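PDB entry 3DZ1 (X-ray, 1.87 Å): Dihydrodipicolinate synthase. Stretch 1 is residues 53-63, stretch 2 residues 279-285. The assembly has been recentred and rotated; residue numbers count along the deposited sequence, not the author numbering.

Stretch 1, residues 53-63: GEAPKLDAAEA
Stretch 2 (279-285) AQRKPGA

What shape do the two backbones take where they meet? Stretch 1 makes a 3-10 turn over residues 55-57, after Glu 54 at phi/psi 54/33, then enters a helix at Ala 60. Stretch 2 is irregular but largely extended, Arg 281 lying at -94/158, with a cis peptide before Pro 283. The CA atoms of Lys 57 and Arg 281 lie 6.5 Å apart, and these two residues contribute most of the buried surface, which totals 362 Å²; Glu 54 and Leu 58 are themselves buried.

How is the ammonium group of Lys 57 satisfied? The CA-to-CB bond of Lys 57 points toward stretch 2, and the side chain is extended beyond chi1 (m, then t, t, t). Lys 57 NZ donates to Pro 283 O at 2.7 Å and to Arg 281 O at 2.8 Å. Lys 57 NZ also forms a salt bridge with Glu 54 OE1 (2.9 Å). That same Glu 54 OE1 accepts from Arg 281 N at 3.1 Å, so one carboxylate oxygen serves a charge and a backbone amide; Glu 54 OE2 is bonded elsewhere in the structure. Glu 54 holds chi1 m, chi2 t and chi3 74°.

What does Arg 281 offer in return? Extended as m, t, t with chi4 -178°, it meets Glu 62 end-on: Arg 281 NH2 donates to Glu 62 OE2 (2.8 Å) and Arg 281 NH1 to Glu 62 OE1 (3.0 Å), a two-pronged salt bridge. Arg 281 NH1 also donates to Lys 57 O at 2.9 Å; NE and NH2 have further bonds elsewhere in the structure. Leu 58 (m, t) covers one guanidinium face, its CD2 3.6 Å from Arg 281 NH1; this methyl leaves the in-plane N-H groups free for their acceptors.

How is Glu 62 tied to its own stretch? Its rotamer is m, t with chi3 -54°, and Glu 62 OE1 accepts from Asp 59 N (2.8 Å). Asp 59, chi1 p, caps the helix by accepting from Glu 62 N through OD1 (2.8 Å), making the exchange reciprocal.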

# COMPACT_ATOMS: atom_id res chain seq x y z
N GLY A 53 -23.18 4.44 0.26
CA GLY A 53 -24.38 4.62 -0.54
C GLY A 53 -24.13 4.12 -1.96
O GLY A 53 -24.92 4.38 -2.87
N GLU A 54 -23.02 3.41 -2.14
CA GLU A 54 -22.62 2.86 -3.43
C GLU A 54 -22.58 3.92 -4.53
O GLU A 54 -22.86 3.64 -5.70
CB GLU A 54 -23.58 1.73 -3.84
CG GLU A 54 -23.61 0.57 -2.86
CD GLU A 54 -24.64 -0.49 -3.23
OE1 GLU A 54 -24.40 -1.26 -4.19
OE2 GLU A 54 -25.69 -0.55 -2.55
N ALA A 55 -22.22 5.15 -4.16
CA ALA A 55 -22.14 6.24 -5.12
C ALA A 55 -21.23 5.91 -6.31
O ALA A 55 -21.51 6.31 -7.44
CB ALA A 55 -21.66 7.51 -4.43
N PRO A 56 -20.12 5.19 -6.06
CA PRO A 56 -19.24 4.87 -7.19
C PRO A 56 -19.94 4.02 -8.26
O PRO A 56 -19.47 3.94 -9.39
CB PRO A 56 -18.09 4.13 -6.52
CG PRO A 56 -18.01 4.78 -5.18
CD PRO A 56 -19.47 4.87 -4.78
N LYS A 57 -21.06 3.40 -7.88
CA LYS A 57 -21.82 2.54 -8.79
C LYS A 57 -22.96 3.27 -9.51
O LYS A 57 -23.72 2.65 -10.27
CB LYS A 57 -22.41 1.36 -8.02
CG LYS A 57 -21.39 0.56 -7.22
CD LYS A 57 -22.07 -0.58 -6.48
CE LYS A 57 -21.09 -1.34 -5.60
NZ LYS A 57 -21.78 -2.40 -4.81
N LEU A 58 -23.09 4.57 -9.27
CA LEU A 58 -24.13 5.38 -9.89
C LEU A 58 -23.49 6.34 -10.89
O LEU A 58 -22.30 6.63 -10.80
CB LEU A 58 -24.84 6.21 -8.82
CG LEU A 58 -25.43 5.49 -7.61
CD1 LEU A 58 -25.86 6.51 -6.57
CD2 LEU A 58 -26.61 4.62 -8.03
N ASP A 59 -24.26 6.81 -11.86
CA ASP A 59 -23.72 7.77 -12.82
C ASP A 59 -24.03 9.15 -12.24
O ASP A 59 -24.83 9.28 -11.30
CB ASP A 59 -24.35 7.60 -14.21
CG ASP A 59 -25.82 7.93 -14.24
OD1 ASP A 59 -26.20 9.03 -13.80
OD2 ASP A 59 -26.61 7.09 -14.73
N ALA A 60 -23.40 10.19 -12.77
CA ALA A 60 -23.60 11.55 -12.28
C ALA A 60 -25.06 11.94 -12.03
O ALA A 60 -25.41 12.41 -10.95
CB ALA A 60 -22.95 12.55 -13.23
N ALA A 61 -25.91 11.74 -13.04
CA ALA A 61 -27.33 12.08 -12.93
C ALA A 61 -28.05 11.33 -11.81
O ALA A 61 -28.90 11.89 -11.11
CB ALA A 61 -28.03 11.83 -14.26
N GLU A 62 -27.71 10.06 -11.64
CA GLU A 62 -28.34 9.24 -10.60
C GLU A 62 -27.95 9.73 -9.21
O GLU A 62 -28.79 9.84 -8.32
CB GLU A 62 -27.94 7.78 -10.77
CG GLU A 62 -28.40 7.19 -12.09
CD GLU A 62 -27.97 5.75 -12.27
OE1 GLU A 62 -26.76 5.48 -12.15
OE2 GLU A 62 -28.84 4.90 -12.53
N ALA A 63 -26.66 10.02 -9.02
CA ALA A 63 -26.17 10.49 -7.73
C ALA A 63 -26.90 11.77 -7.32
O ALA A 63 -27.31 11.93 -6.18
CB ALA A 63 -24.67 10.74 -7.81
N ALA A 279 -30.95 -5.69 -2.74
CA ALA A 279 -30.02 -5.63 -3.86
C ALA A 279 -28.99 -4.50 -3.84
O ALA A 279 -29.25 -3.40 -3.34
CB ALA A 279 -30.80 -5.57 -5.17
N GLN A 280 -27.81 -4.81 -4.38
CA GLN A 280 -26.71 -3.86 -4.52
C GLN A 280 -26.38 -3.91 -6.00
O GLN A 280 -26.81 -4.82 -6.70
CB GLN A 280 -25.47 -4.31 -3.76
CG GLN A 280 -25.68 -4.74 -2.33
CD GLN A 280 -24.43 -5.37 -1.75
OE1 GLN A 280 -24.49 -6.10 -0.77
NE2 GLN A 280 -23.28 -5.08 -2.36
N ARG A 281 -25.63 -2.93 -6.48
CA ARG A 281 -25.22 -2.93 -7.88
C ARG A 281 -23.86 -3.60 -7.95
O ARG A 281 -23.14 -3.66 -6.95
CB ARG A 281 -25.12 -1.50 -8.41
CG ARG A 281 -26.46 -0.84 -8.69
CD ARG A 281 -26.25 0.44 -9.47
NE ARG A 281 -27.51 1.01 -9.94
CZ ARG A 281 -27.60 2.10 -10.68
NH1 ARG A 281 -26.50 2.74 -11.05
NH2 ARG A 281 -28.78 2.55 -11.06
N LYS A 282 -23.50 -4.12 -9.12
CA LYS A 282 -22.20 -4.77 -9.28
C LYS A 282 -21.12 -3.69 -9.22
O LYS A 282 -21.31 -2.59 -9.73
CB LYS A 282 -22.12 -5.48 -10.63
CG LYS A 282 -23.14 -6.59 -10.84
CD LYS A 282 -22.90 -7.29 -12.17
CE LYS A 282 -23.96 -8.34 -12.46
NZ LYS A 282 -25.31 -7.74 -12.62
N PRO A 283 -19.97 -3.99 -8.59
CA PRO A 283 -19.65 -5.27 -7.95
C PRO A 283 -20.21 -5.34 -6.53
O PRO A 283 -20.17 -4.36 -5.78
CB PRO A 283 -18.13 -5.28 -7.97
CG PRO A 283 -17.80 -3.84 -7.73
CD PRO A 283 -18.78 -3.12 -8.64
N GLY A 284 -20.75 -6.50 -6.16
CA GLY A 284 -21.32 -6.68 -4.84
C GLY A 284 -22.00 -8.03 -4.73
O GLY A 284 -22.76 -8.42 -5.61
N ALA A 285 -21.74 -8.75 -3.64
CA ALA A 285 -22.34 -10.06 -3.46
C ALA A 285 -23.24 -10.11 -2.24
O ALA A 285 -22.93 -9.50 -1.21
CB ALA A 285 -21.25 -11.13 -3.35